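Local coordinates for protein predicted component of a thermophile-specific DNA repair system, contains a RAMP domain (Methanopyrus kandleri, PDB 4N0L) that binds RNA, probably CRISPR RNA, as the Csm3 protein of a type III-A CRISPR antiviral system, and has an RRM-like fold with a bound zinc ion, at residues 94-99 with 104-109; 180-185 with 304-309; 255-260 with 266-271. All coordinates share one frame; numbering follows the deposited sequence.

Contact 1: 94-99 with 104-109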
loop_
_atom_site.group_PDB
_atom_site.type_symbol
_atom_site.label_atom_id
_atom_site.label_comp_id
_atom_site.label_asym_id
_atom_site.label_seq_id
_atom_site.Cartn_x
_atom_site.Cartn_y
_atom_site.Cartn_z
ATOM N N GLU A 94 -14.030 12.538 -12.667
ATOM C CA GLU A 94 -14.502 13.908 -12.868
ATOM C C GLU A 94 -13.377 14.807 -13.366
ATOM O O GLU A 94 -13.516 15.483 -14.387
ATOM C CB GLU A 94 -15.088 14.483 -11.579
ATOM C CG GLU A 94 -16.487 14.000 -11.247
ATOM C CD GLU A 94 -16.746 13.948 -9.755
ATOM O OE1 GLU A 94 -15.832 13.552 -9.004
ATOM O OE2 GLU A 94 -17.863 14.316 -9.334
ATOM N N VAL A 95 -12.268 14.806 -12.629
ATOM C CA VAL A 95 -11.083 15.586 -12.976
ATOM C C VAL A 95 -10.664 15.408 -14.436
ATOM O O VAL A 95 -10.427 16.392 -15.138
ATOM C CB VAL A 95 -9.891 15.220 -12.065
ATOM C CG1 VAL A 95 -8.612 15.870 -12.567
ATOM C CG2 VAL A 95 -10.176 15.637 -10.631
ATOM N N TYR A 96 -10.572 14.162 -14.893
ATOM C CA TYR A 96 -10.156 13.902 -16.269
ATOM C C TYR A 96 -11.170 14.408 -17.296
ATOM O O TYR A 96 -10.785 14.977 -18.319
ATOM C CB TYR A 96 -9.912 12.414 -16.497
ATOM C CG TYR A 96 -9.598 12.088 -17.941
ATOM C CD1 TYR A 96 -8.335 12.330 -18.466
ATOM C CD2 TYR A 96 -10.563 11.546 -18.781
ATOM C CE1 TYR A 96 -8.041 12.042 -19.786
ATOM C CE2 TYR A 96 -10.278 11.254 -20.103
ATOM C CZ TYR A 96 -9.016 11.503 -20.599
ATOM O OH TYR A 96 -8.726 11.213 -21.912
ATOM N N GLU A 97 -12.455 14.191 -17.030
ATOM C CA GLU A 97 -13.508 14.628 -17.945
ATOM C C GLU A 97 -13.442 16.146 -18.054
ATOM O O GLU A 97 -13.541 16.719 -19.139
ATOM C CB GLU A 97 -14.894 14.190 -17.462
ATOM C CG GLU A 97 -15.052 12.700 -17.158
ATOM C CD GLU A 97 -15.221 11.840 -18.397
ATOM O OE1 GLU A 97 -16.118 10.970 -18.393
ATOM O OE2 GLU A 97 -14.453 12.020 -19.365
ATOM N N GLU A 98 -13.264 16.777 -16.900
ATOM C CA GLU A 98 -13.187 18.225 -16.773
ATOM C C GLU A 98 -11.936 18.798 -17.442
ATOM O O GLU A 98 -11.931 19.944 -17.887
ATOM C CB GLU A 98 -13.218 18.597 -15.289
ATOM C CG GLU A 98 -13.436 20.061 -14.975
ATOM C CD GLU A 98 -13.562 20.297 -13.483
ATOM O OE1 GLU A 98 -13.428 19.317 -12.719
ATOM O OE2 GLU A 98 -13.795 21.454 -13.073
ATOM N N ALA A 99 -10.878 17.994 -17.504
ATOM C CA ALA A 99 -9.597 18.439 -18.049
ATOM C C ALA A 99 -9.389 18.050 -19.513
ATOM O O ALA A 99 -8.486 18.567 -20.170
ATOM C CB ALA A 99 -8.451 17.890 -17.203
ATOM N N ARG A 104 -3.959 17.623 -25.239
ATOM C CA ARG A 104 -3.585 17.250 -26.597
ATOM C C ARG A 104 -3.482 15.736 -26.701
ATOM O O ARG A 104 -3.730 15.149 -27.755
ATOM C CB ARG A 104 -2.252 17.889 -26.992
ATOM C CG ARG A 104 -2.238 19.406 -26.970
ATOM C CD ARG A 104 -0.832 19.926 -27.228
ATOM N NE ARG A 104 -0.800 21.371 -27.432
ATOM C CZ ARG A 104 0.317 22.087 -27.525
ATOM N NH1 ARG A 104 1.498 21.492 -27.426
ATOM N NH2 ARG A 104 0.255 23.399 -27.712
ATOM N N GLU A 105 -3.113 15.115 -25.587
ATOM C CA GLU A 105 -2.862 13.682 -25.532
ATOM C C GLU A 105 -2.965 13.227 -24.083
ATOM O O GLU A 105 -2.683 13.999 -23.166
ATOM C CB GLU A 105 -1.483 13.354 -26.112
ATOM C CG GLU A 105 -1.188 11.871 -26.273
ATOM C CD GLU A 105 0.143 11.616 -26.959
ATOM O OE1 GLU A 105 0.764 10.567 -26.683
ATOM O OE2 GLU A 105 0.564 12.457 -27.781
ATOM N N ASP A 106 -3.378 11.982 -23.878
ATOM C CA ASP A 106 -3.556 11.458 -22.531
ATOM C C ASP A 106 -2.215 11.263 -21.833
ATOM O O ASP A 106 -1.300 10.666 -22.402
ATOM C CB ASP A 106 -4.317 10.130 -22.563
ATOM C CG ASP A 106 -5.736 10.279 -23.075
ATOM O OD1 ASP A 106 -6.404 11.271 -22.711
ATOM O OD2 ASP A 106 -6.184 9.402 -23.843
ATOM N N PRO A 107 -2.091 11.788 -20.603
ATOM C CA PRO A 107 -0.944 11.457 -19.750
ATOM C C PRO A 107 -0.793 9.943 -19.654
ATOM O O PRO A 107 -1.769 9.260 -19.346
ATOM C CB PRO A 107 -1.315 12.073 -18.399
ATOM C CG PRO A 107 -2.276 13.169 -18.733
ATOM C CD PRO A 107 -3.029 12.715 -19.948
ATOM N N PRO A 108 0.412 9.422 -19.925
ATOM C CA PRO A 108 0.594 7.979 -20.122
ATOM C C PRO A 108 0.439 7.144 -18.848
ATOM O O PRO A 108 0.341 5.921 -18.943
ATOM C CB PRO A 108 2.026 7.885 -20.657
ATOM C CG PRO A 108 2.710 9.078 -20.096
ATOM C CD PRO A 108 1.677 10.165 -20.062
ATOM N N TRP A 109 0.403 7.788 -17.685
ATOM C CA TRP A 109 0.284 7.065 -16.422
ATOM C C TRP A 109 -1.174 6.951 -15.996
ATOM O O TRP A 109 -1.471 6.573 -14.863
ATOM C CB TRP A 109 1.092 7.753 -15.321
ATOM C CG TRP A 109 0.579 9.113 -14.963
ATOM C CD1 TRP A 109 -0.403 9.407 -14.061
ATOM C CD2 TRP A 109 1.029 10.367 -15.489
ATOM N NE1 TRP A 109 -0.598 10.766 -13.999
ATOM C CE2 TRP A 109 0.269 11.377 -14.866
ATOM C CE3 TRP A 109 1.996 10.732 -16.430
ATOM C CZ2 TRP A 109 0.450 12.729 -15.152
ATOM C CZ3 TRP A 109 2.173 12.075 -16.712
ATOM C CH2 TRP A 109 1.403 13.056 -16.076
#

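Contact 2: 180-185 with 304-309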
loop_
_atom_site.group_PDB
_atom_site.type_symbol
_atom_site.label_atom_id
_atom_site.label_comp_id
_atom_site.label_asym_id
_atom_site.label_seq_id
_atom_site.Cartn_x
_atom_site.Cartn_y
_atom_site.Cartn_z
ATOM N N THR A 180 3.280 -10.769 16.765
ATOM C CA THR A 180 2.197 -11.604 17.274
ATOM C C THR A 180 2.622 -12.265 18.580
ATOM O O THR A 180 3.811 -12.309 18.897
ATOM C CB THR A 180 1.785 -12.691 16.259
ATOM O OG1 THR A 180 2.851 -13.637 16.103
ATOM C CG2 THR A 180 1.465 -12.066 14.908
ATOM N N THR A 181 1.649 -12.756 19.342
ATOM C CA THR A 181 1.927 -13.451 20.596
ATOM C C THR A 181 2.887 -14.619 20.377
ATOM O O THR A 181 3.805 -14.835 21.169
ATOM C CB THR A 181 0.629 -13.967 21.251
ATOM O OG1 THR A 181 -0.179 -12.853 21.649
ATOM C CG2 THR A 181 0.937 -14.819 22.472
ATOM N N TYR A 182 2.678 -15.357 19.289
ATOM C CA TYR A 182 3.579 -16.438 18.900
ATOM C C TYR A 182 5.006 -15.925 18.710
ATOM O O TYR A 182 5.967 -16.577 19.106
ATOM C CB TYR A 182 3.089 -17.114 17.618
ATOM C CG TYR A 182 4.136 -17.962 16.928
ATOM C CD1 TYR A 182 4.425 -19.245 17.378
ATOM C CD2 TYR A 182 4.829 -17.485 15.820
ATOM C CE1 TYR A 182 5.379 -20.026 16.751
ATOM C CE2 TYR A 182 5.783 -18.262 15.185
ATOM C CZ TYR A 182 6.056 -19.530 15.655
ATOM O OH TYR A 182 7.005 -20.306 15.028
ATOM N N THR A 183 5.135 -14.758 18.093
ATOM C CA THR A 183 6.445 -14.183 17.821
ATOM C C THR A 183 7.153 -13.801 19.124
ATOM O O THR A 183 8.365 -13.982 19.258
ATOM C CB THR A 183 6.325 -12.956 16.890
ATOM O OG1 THR A 183 5.877 -13.384 15.599
ATOM C CG2 THR A 183 7.658 -12.248 16.736
ATOM N N VAL A 184 6.391 -13.295 20.089
ATOM C CA VAL A 184 6.947 -12.899 21.381
ATOM C C VAL A 184 7.250 -14.108 22.271
ATOM O O VAL A 184 8.328 -14.203 22.860
ATOM C CB VAL A 184 5.997 -11.949 22.134
ATOM C CG1 VAL A 184 6.540 -11.637 23.523
ATOM C CG2 VAL A 184 5.792 -10.668 21.339
ATOM N N ASN A 185 6.290 -15.024 22.367
ATOM C CA ASN A 185 6.404 -16.178 23.255
ATOM C C ASN A 185 7.303 -17.292 22.717
ATOM O O ASN A 185 7.855 -18.076 23.489
ATOM C CB ASN A 185 5.017 -16.751 23.553
ATOM C CG ASN A 185 4.194 -15.850 24.452
ATOM O OD1 ASN A 185 4.617 -14.749 24.805
ATOM N ND2 ASN A 185 3.009 -16.317 24.831
ATOM N N GLU A 304 0.255 -21.320 10.483
ATOM C CA GLU A 304 0.545 -20.621 9.229
ATOM C C GLU A 304 0.257 -19.121 9.320
ATOM O O GLU A 304 1.007 -18.316 8.767
ATOM C CB GLU A 304 -0.255 -21.233 8.072
ATOM C CG GLU A 304 0.041 -22.707 7.790
ATOM C CD GLU A 304 1.461 -22.962 7.291
ATOM O OE1 GLU A 304 2.205 -21.991 7.030
ATOM O OE2 GLU A 304 1.839 -24.147 7.167
ATOM N N VAL A 305 -0.813 -18.738 10.009
ATOM C CA VAL A 305 -1.110 -17.322 10.204
ATOM C C VAL A 305 -1.357 -17.086 11.691
ATOM O O VAL A 305 -2.494 -17.123 12.158
ATOM C CB VAL A 305 -2.336 -16.861 9.384
ATOM C CG1 VAL A 305 -2.533 -15.356 9.523
ATOM C CG2 VAL A 305 -2.176 -17.236 7.917
ATOM N N THR A 306 -0.278 -16.821 12.422
ATOM C CA THR A 306 -0.314 -16.790 13.882
ATOM C C THR A 306 -1.094 -15.611 14.455
ATOM O O THR A 306 -1.556 -15.664 15.596
ATOM C CB THR A 306 1.113 -16.767 14.466
ATOM O OG1 THR A 306 1.706 -15.481 14.247
ATOM C CG2 THR A 306 1.965 -17.835 13.806
ATOM N N TYR A 307 -1.237 -14.554 13.661
ATOM C CA TYR A 307 -1.904 -13.336 14.108
ATOM C C TYR A 307 -3.364 -13.586 14.455
ATOM O O TYR A 307 -3.927 -12.913 15.320
ATOM C CB TYR A 307 -1.811 -12.253 13.032
ATOM C CG TYR A 307 -2.394 -10.910 13.429
ATOM C CD1 TYR A 307 -2.041 -10.302 14.627
ATOM C CD2 TYR A 307 -3.285 -10.244 12.595
ATOM C CE1 TYR A 307 -2.560 -9.066 14.984
ATOM C CE2 TYR A 307 -3.811 -9.011 12.942
ATOM C CZ TYR A 307 -3.445 -8.427 14.138
ATOM O OH TYR A 307 -3.972 -7.203 14.488
ATOM N N LEU A 308 -3.969 -14.559 13.780
ATOM C CA LEU A 308 -5.393 -14.829 13.944
ATOM C C LEU A 308 -5.742 -15.259 15.367
ATOM O O LEU A 308 -6.839 -14.979 15.849
ATOM C CB LEU A 308 -5.855 -15.890 12.945
ATOM C CG LEU A 308 -5.720 -15.507 11.467
ATOM C CD1 LEU A 308 -6.406 -16.530 10.575
ATOM C CD2 LEU A 308 -6.253 -14.102 11.190
ATOM N N SER A 309 -4.808 -15.921 16.043
ATOM C CA SER A 309 -5.052 -16.390 17.406
ATOM C C SER A 309 -5.068 -15.249 18.420
ATOM O O SER A 309 -5.573 -15.408 19.531
ATOM C CB SER A 309 -3.996 -17.423 17.815
ATOM O OG SER A 309 -4.105 -18.609 17.046
HETATM O O HOH W 1 0.323 -15.536 17.755
#

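Contact 3: 255-260 with 266-271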
loop_
_atom_site.group_PDB
_atom_site.type_symbol
_atom_site.label_atom_id
_atom_site.label_comp_id
_atom_site.label_asym_id
_atom_site.label_seq_id
_atom_site.Cartn_x
_atom_site.Cartn_y
_atom_site.Cartn_z
ATOM N N GLN A 255 11.430 -6.891 -3.104
ATOM C CA GLN A 255 12.475 -5.883 -2.958
ATOM C C GLN A 255 12.740 -5.462 -1.510
ATOM O O GLN A 255 13.670 -4.701 -1.249
ATOM C CB GLN A 255 12.121 -4.654 -3.802
ATOM C CG GLN A 255 12.285 -4.875 -5.304
ATOM C CD GLN A 255 11.743 -3.724 -6.134
ATOM O OE1 GLN A 255 10.659 -3.814 -6.711
ATOM N NE2 GLN A 255 12.504 -2.636 -6.206
ATOM N N GLY A 256 11.930 -5.948 -0.573
ATOM C CA GLY A 256 12.150 -5.667 0.838
ATOM C C GLY A 256 11.322 -4.512 1.375
ATOM O O GLY A 256 11.006 -3.574 0.637
ATOM N N ILE A 257 10.974 -4.571 2.660
ATOM C CA ILE A 257 10.257 -3.474 3.312
ATOM C C ILE A 257 11.155 -2.256 3.473
ATOM O O ILE A 257 10.677 -1.143 3.690
ATOM C CB ILE A 257 9.717 -3.878 4.699
ATOM C CG1 ILE A 257 10.850 -4.436 5.564
ATOM C CG2 ILE A 257 8.602 -4.896 4.570
ATOM C CD1 ILE A 257 10.410 -4.852 6.952
ATOM N N GLY A 258 12.459 -2.482 3.378
ATOM C CA GLY A 258 13.433 -1.413 3.444
ATOM C C GLY A 258 14.498 -1.661 2.399
ATOM O O GLY A 258 14.344 -2.539 1.547
ATOM N N HIS A 259 15.583 -0.898 2.461
ATOM C CA HIS A 259 16.667 -1.065 1.503
ATOM C C HIS A 259 17.958 -0.446 2.012
ATOM O O HIS A 259 17.943 0.506 2.793
ATOM C CB HIS A 259 16.296 -0.446 0.150
ATOM C CG HIS A 259 16.114 1.039 0.195
ATOM N ND1 HIS A 259 17.165 1.921 0.059
ATOM C CD2 HIS A 259 15.006 1.798 0.364
ATOM C CE1 HIS A 259 16.712 3.159 0.141
ATOM N NE2 HIS A 259 15.404 3.113 0.326
ATOM N N SER A 260 19.076 -1.008 1.572
ATOM C CA SER A 260 20.370 -0.367 1.741
ATOM C C SER A 260 20.665 0.424 0.475
ATOM O O SER A 260 19.778 0.626 -0.352
ATOM C CB SER A 260 21.466 -1.398 2.025
ATOM O OG SER A 260 21.578 -2.332 0.967
ATOM N N GLY A 266 15.292 -6.470 4.519
ATOM C CA GLY A 266 14.113 -6.953 5.214
ATOM C C GLY A 266 13.168 -7.701 4.294
ATOM O O GLY A 266 12.159 -7.156 3.848
ATOM N N ARG A 267 13.493 -8.958 4.016
ATOM C CA ARG A 267 12.682 -9.779 3.126
ATOM C C ARG A 267 11.433 -10.247 3.868
ATOM O O ARG A 267 11.522 -10.718 5.002
ATOM C CB ARG A 267 13.486 -10.983 2.618
ATOM C CG ARG A 267 14.830 -10.629 1.976
ATOM C CD ARG A 267 14.681 -9.748 0.740
ATOM N NE ARG A 267 15.969 -9.218 0.295
ATOM C CZ ARG A 267 16.142 -8.465 -0.788
ATOM N NH1 ARG A 267 15.106 -8.149 -1.554
ATOM N NH2 ARG A 267 17.353 -8.030 -1.108
ATOM N N VAL A 268 10.268 -10.111 3.241
ATOM C CA VAL A 268 9.016 -10.412 3.932
ATOM C C VAL A 268 8.013 -11.176 3.081
ATOM O O VAL A 268 8.076 -11.170 1.852
ATOM C CB VAL A 268 8.307 -9.124 4.436
ATOM C CG1 VAL A 268 9.159 -8.388 5.463
ATOM C CG2 VAL A 268 7.930 -8.219 3.264
ATOM N N GLU A 269 7.085 -11.835 3.765
ATOM C CA GLU A 269 5.949 -12.484 3.130
ATOM C C GLU A 269 4.676 -11.872 3.688
ATOM O O GLU A 269 4.537 -11.731 4.904
ATOM C CB GLU A 269 5.948 -13.987 3.399
ATOM C CG GLU A 269 7.164 -14.744 2.906
ATOM C CD GLU A 269 7.234 -16.146 3.495
ATOM O OE1 GLU A 269 6.279 -16.545 4.196
ATOM O OE2 GLU A 269 8.244 -16.845 3.264
ATOM N N PHE A 270 3.745 -11.514 2.815
ATOM C CA PHE A 270 2.427 -11.096 3.274
ATOM C C PHE A 270 1.462 -12.271 3.220
ATOM O O PHE A 270 0.940 -12.612 2.159
ATOM C CB PHE A 270 1.900 -9.928 2.439
ATOM C CG PHE A 270 2.721 -8.678 2.569
ATOM C CD1 PHE A 270 3.709 -8.378 1.644
ATOM C CD2 PHE A 270 2.510 -7.805 3.627
ATOM C CE1 PHE A 270 4.467 -7.229 1.767
ATOM C CE2 PHE A 270 3.265 -6.653 3.757
ATOM C CZ PHE A 270 4.247 -6.363 2.825
ATOM N N ARG A 271 1.214 -12.879 4.374
ATOM C CA ARG A 271 0.331 -14.033 4.443
ATOM C C ARG A 271 -1.076 -13.542 4.745
ATOM O O ARG A 271 -1.406 -13.223 5.885
ATOM C CB ARG A 271 0.809 -15.023 5.507
ATOM C CG ARG A 271 2.134 -15.690 5.161
ATOM C CD ARG A 271 2.651 -16.568 6.290
ATOM N NE ARG A 271 3.867 -17.277 5.898
ATOM C CZ ARG A 271 4.196 -18.496 6.313
ATOM N NH1 ARG A 271 3.408 -19.154 7.152
ATOM N NH2 ARG A 271 5.325 -19.056 5.895
#

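Contact 1: 94-99 with 104-109
Tyr-96 on helix 93-99 and Asp-106 in the extended loop that follows it hold the nearest pair of CA atoms, 9.4 Å apart, so the two backbones stay well separated and side chains must span the gap. The helix and loop lie on the chain between the two halves of the zinc site: His-86 and Cys-88 come before them, Cys-115 and Cys-118 after. The Tyr-96 side chain is about 9 Å from that of Cys-115 and about 12 Å from the zinc ion, so it takes no part in binding the metal. The link between metal and loop comes instead through Trp-109, which packs on Cys-88 and Cys-115 and meets His-86 edge to face.

Across the gap the contact amounts to one polar pair. With CG trans to the backbone N (chi1 175°), the phenol of Tyr-96 extends toward the loop, and its OH donates to Asp-106 OD1. The 2.5 Å between Tyr-96 OH and Asp-106 OD1 is very short, and its exact value is doubtful at this resolution. The oxygen arrives at the ring edge, in the ring plane, while the carboxylate plane is turned 54° from the ring. A weak, long ion pair with Lys-100 adds a second partner for the same oxygen. Asp-106 OD1 also lies 3.4 Å from Tyr-96 CE1, beside the hydroxyl.

Contact 2: 180-185 with 304-309
An N-cap lies at the heart of this contact: Thr-180 immediately precedes helix 181-191, and the segment 304-309, from the loop before strand 314-316, comes up against that first turn. Thr-180 and Tyr-307 have the nearest CA atoms, 5.5 Å apart, close enough for short side chains to interlock.

Thr-180 and Thr-306 meet hydroxyl to hydroxyl, their side chains crossing at about a right angle. Thr-180 OG1 is 2.9 Å from Thr-306 OG1, a hydrogen bond whose proton assignment stays open, because Thr-183 OG1, at 3.1 Å from Thr-180 OG1, competes for the same proton. Thr-306 OG1 has its strongest partner elsewhere, in the carboxylate of Glu-13, so the hydroxyls probably form a short polar chain leading to that carboxylate.

The methyl groups work separately from this chain. Thr-306 holds OG1 between its backbone N and carbonyl carbon (chi1 72°), which places CG2 against the Tyr-182 ring, 3.5 Å from Tyr-182 CD2. It approaches that ring obliquely, while Thr-306 CB packs 3.7 Å from Tyr-182 CB. Thr-180 CG2, branching beside the hydroxyl, rests against the base of Tyr-307, 3.8 Å from Tyr-307 CB.

A water molecule also bridges the segments. It accepts from Tyr-182 N at 2.8 Å, thereby serving an amide of the first helical turn, and hydrogen-bonds to Thr-306 O.

Around this pairing, Asp-310 accepts from Thr-181 N at the same helix start, and Arg-223 of strand 223-231 packs on Thr-180, Tyr-182 and Thr-306. Glu-13 belongs to strand 7-16, so the helix start and the loop meet over two neighbouring strands of the central antiparallel sheet.

Contact 3: 255-260 with 266-271
Ile-257 packs against Gly-266 and Val-268: its CB and CG1 face the Gly-266 carbonyl, its CG2 and CD1 the Val-268 methyls. CB starts the branch 4.2 Å from Gly-266 O. CG1, placed between the backbone N and the carbonyl carbon (chi1 54°), comes closer, 3.5 Å from Gly-266 O. The other branch, CG2, sits 3.6 Å from Val-268 CG2 and equally near Val-268 CG1, the two side chains crossing at about a right angle. At the tip, CD1 lies 4.0 Å from Val-268 CG1. Val-252 of helix 238-255 touches both residues, extending this apolar packing.

The setting is the glycine-rich loop characteristic of RAMP proteins, to which Gly-256, Gly-258 and Gly-266 belong; it runs from the end of helix 238-255 to strand 268-278 of the RRM-like sheet. Across its base, Ile-257 N donates to Gly-266 O over 3.1 Å, with an N-H...O angle of 162°. Gly-256, whose positive phi of 97° ends the helical course, brings its CA 3.4 Å from Gly-266 O in a CA-H...O contact. The CB of Arg-267 points away from 255-260, but a bend at chi2 brings NH1 round to 3.6 Å from Gln-255 C.

From the N terminus, contact 1 comes first and closes a very short loop, with four residues between its segments, in the zinc-binding part of the chain. Contact 2 opens at 180-185 and closes only at 304-309, joining the start of helix 181-191 to the loop before strand 314-316. Contact 3 falls within that span, itself closing five residues, and ties the end of helix 238-255 to strand 268-278. Contact 1 stands in series with both, about 35 Å from contact 3, centre to centre. Contacts 2 and 3 touch: Glu-304 OE1 and Arg-271 NH1 form a salt bridge of 3.1 Å. Glu-13 joins them too, pairing by backbone with Arg-271 and by carboxylate with Thr-306.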